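Local coordinates for rutinosidase (Aspergillus niger, PDB 6I1A), which hydrolyses rutinosides, releasing rutinose, as a secreted family 5 glycosyl hydrolase, and probably also releases glucose units from the non-reducing ends of beta-1,3-glucans, at residues A[15-19]-A[295-300]. Numbering follows the deposited sequence.
Sequences IDWRT and GKFPVF. With EDO (1,2-ethanediol), chain J.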
loop_
_atom_site.group_PDB
_atom_site.type_symbol
_atom_site.label_atom_id
_atom_site.label_comp_id
_atom_site.label_asym_id
_atom_site.label_seq_id
_atom_site.Cartn_x
_atom_site.Cartn_y
_atom_site.Cartn_z
ATOM N N ILE A 15 -12.538 -8.975 30.708
ATOM C CA ILE A 15 -13.064 -9.161 29.332
ATOM C C ILE A 15 -12.197 -10.129 28.555
ATOM O O ILE A 15 -10.940 -10.239 28.792
ATOM C CB ILE A 15 -13.276 -7.824 28.623
ATOM C CG1 ILE A 15 -11.967 -7.207 28.174
ATOM C CG2 ILE A 15 -14.107 -6.869 29.506
ATOM C CD1 ILE A 15 -12.211 -6.163 27.055
ATOM N N ASP A 16 -12.848 -10.811 27.635
ATOM C CA ASP A 16 -12.220 -11.666 26.644
ATOM C C ASP A 16 -12.310 -10.915 25.325
ATOM O O ASP A 16 -13.384 -10.770 24.807
ATOM C CB ASP A 16 -12.918 -13.015 26.543
ATOM C CG ASP A 16 -12.257 -13.952 25.587
ATOM O OD1 ASP A 16 -11.398 -13.560 24.814
ATOM O OD2 ASP A 16 -12.619 -15.156 25.629
ATOM N N TRP A 17 -11.191 -10.363 24.865
ATOM C CA TRP A 17 -11.227 -9.581 23.609
ATOM C C TRP A 17 -11.709 -10.429 22.434
ATOM O O TRP A 17 -11.945 -9.871 21.349
ATOM C CB TRP A 17 -9.854 -8.961 23.335
ATOM C CG TRP A 17 -9.702 -7.621 23.986
ATOM C CD1 TRP A 17 -8.999 -7.296 25.115
ATOM C CD2 TRP A 17 -10.254 -6.378 23.513
ATOM N NE1 TRP A 17 -9.116 -5.974 25.407
ATOM C CE2 TRP A 17 -9.843 -5.371 24.406
ATOM C CE3 TRP A 17 -11.072 -6.003 22.418
ATOM C CZ2 TRP A 17 -10.245 -4.037 24.282
ATOM C CZ3 TRP A 17 -11.442 -4.676 22.277
ATOM C CH2 TRP A 17 -10.975 -3.691 23.166
ATOM N N ARG A 18 -11.725 -11.765 22.520
ATOM C CA ARG A 18 -12.245 -12.592 21.420
ATOM C C ARG A 18 -13.761 -12.448 21.291
ATOM O O ARG A 18 -14.280 -12.748 20.194
ATOM C CB ARG A 18 -11.825 -14.064 21.599
ATOM C CG ARG A 18 -10.348 -14.291 21.360
ATOM C CD ARG A 18 -9.902 -15.718 21.746
ATOM N NE ARG A 18 -8.436 -15.868 21.732
ATOM C CZ ARG A 18 -7.754 -15.886 20.633
ATOM N NH1 ARG A 18 -8.366 -15.859 19.452
ATOM N NH2 ARG A 18 -6.429 -16.001 20.661
ATOM N N THR A 19 -14.444 -12.128 22.360
ATOM C CA THR A 19 -15.926 -12.030 22.323
ATOM C C THR A 19 -16.391 -10.589 22.510
ATOM O O THR A 19 -17.546 -10.279 22.130
ATOM C CB THR A 19 -16.536 -12.989 23.346
ATOM O OG1 THR A 19 -16.159 -12.654 24.672
ATOM C CG2 THR A 19 -16.126 -14.405 23.029
ATOM N N GLY A 295 -7.423 -14.468 12.263
ATOM C CA GLY A 295 -8.282 -14.886 13.364
ATOM C C GLY A 295 -7.540 -15.521 14.541
ATOM O O GLY A 295 -8.172 -15.841 15.560
ATOM N N LYS A 296 -6.212 -15.621 14.459
ATOM C CA LYS A 296 -5.473 -16.258 15.564
ATOM C C LYS A 296 -5.700 -15.440 16.842
ATOM O O LYS A 296 -5.906 -15.987 17.914
ATOM C CB LYS A 296 -3.980 -16.351 15.283
ATOM C CG LYS A 296 -3.222 -17.073 16.379
ATOM C CD LYS A 296 -1.797 -17.300 16.034
ATOM C CE LYS A 296 -1.066 -18.071 17.127
ATOM N NZ LYS A 296 0.387 -18.229 16.805
ATOM N N PHE A 297 -5.546 -14.097 16.735
ATOM C CA PHE A 297 -5.857 -13.145 17.803
ATOM C C PHE A 297 -6.933 -12.132 17.375
ATOM O O PHE A 297 -7.085 -11.817 16.198
ATOM C CB PHE A 297 -4.590 -12.371 18.178
ATOM C CG PHE A 297 -3.504 -13.264 18.767
ATOM C CD1 PHE A 297 -3.636 -13.695 20.064
ATOM C CD2 PHE A 297 -2.417 -13.638 18.005
ATOM C CE1 PHE A 297 -2.695 -14.562 20.602
ATOM C CE2 PHE A 297 -1.451 -14.497 18.554
ATOM C CZ PHE A 297 -1.606 -14.938 19.835
ATOM N N PRO A 298 -7.626 -11.576 18.381
ATOM C CA PRO A 298 -8.619 -10.543 18.102
ATOM C C PRO A 298 -7.899 -9.243 17.724
ATOM O O PRO A 298 -6.733 -8.997 18.096
ATOM C CB PRO A 298 -9.411 -10.397 19.368
ATOM C CG PRO A 298 -8.453 -10.889 20.468
ATOM C CD PRO A 298 -7.629 -11.939 19.786
ATOM N N VAL A 299 -8.619 -8.380 16.982
ATOM C CA VAL A 299 -8.148 -7.079 16.492
ATOM C C VAL A 299 -9.147 -6.011 16.932
ATOM O O VAL A 299 -10.345 -6.208 16.854
ATOM C CB VAL A 299 -7.990 -7.096 14.970
ATOM C CG1 VAL A 299 -7.677 -5.710 14.371
ATOM C CG2 VAL A 299 -6.910 -8.103 14.576
ATOM N N PHE A 300 -8.632 -4.883 17.344
ATOM C CA PHE A 300 -9.425 -3.666 17.626
ATOM C C PHE A 300 -8.821 -2.510 16.822
ATOM O O PHE A 300 -7.609 -2.360 16.821
ATOM C CB PHE A 300 -9.370 -3.367 19.108
ATOM C CG PHE A 300 -10.210 -2.222 19.610
ATOM C CD1 PHE A 300 -11.591 -2.357 19.683
ATOM C CD2 PHE A 300 -9.656 -1.013 19.996
ATOM C CE1 PHE A 300 -12.395 -1.309 20.144
ATOM C CE2 PHE A 300 -10.435 0.037 20.450
ATOM C CZ PHE A 300 -11.800 -0.141 20.558
HETATM C C1 EDO J . -7.624 -12.343 24.115
HETATM O O1 EDO J . -6.763 -12.858 23.187
HETATM C C2 EDO J . -8.047 -13.382 25.145
HETATM O O2 EDO J . -8.814 -14.469 24.593
#
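Both terminal nitrogens of Arg-18 donate to one carbonyl: Arg-18 NH2 lies 2.8 Å and Arg-18 NH1 2.9 Å from Lys-296 O. Arg-18 NH2 also donates to Ala-257 O. The ammonium of Lys-296 turns to Phe-255 O and Glu-252 O. Asp-16 OD1 accepts from Arg-18 N at 2.9 Å, an Asx turn overlaid on a type I beta turn closed by Thr-19 N to Asp-16 O (3.0 Å). A 1,2-ethanediol, probably from crystallisation, also donates to Asp-16 OD1 from its O2 (2.7 Å). The loop leading into the first TIM-barrel strand (22-26) crosses the barrel floor to meet strand 299-308 at the N-terminal, non-catalytic end of the strands, which Trp-17 and Phe-300 plug, both touching Met-240. Pro-298 CD lies over one face of the Arg-18 guanidinium, and Pro-298 CG packs 3.7 Å from Trp-17 CB. The six-membered ring of Trp-17 meets the Phe-300 ring face offset edge-to-face (centroids 5.1 Å apart, planes at 60°); Trp-17 NE1 is satisfied by Thr-188 OG1.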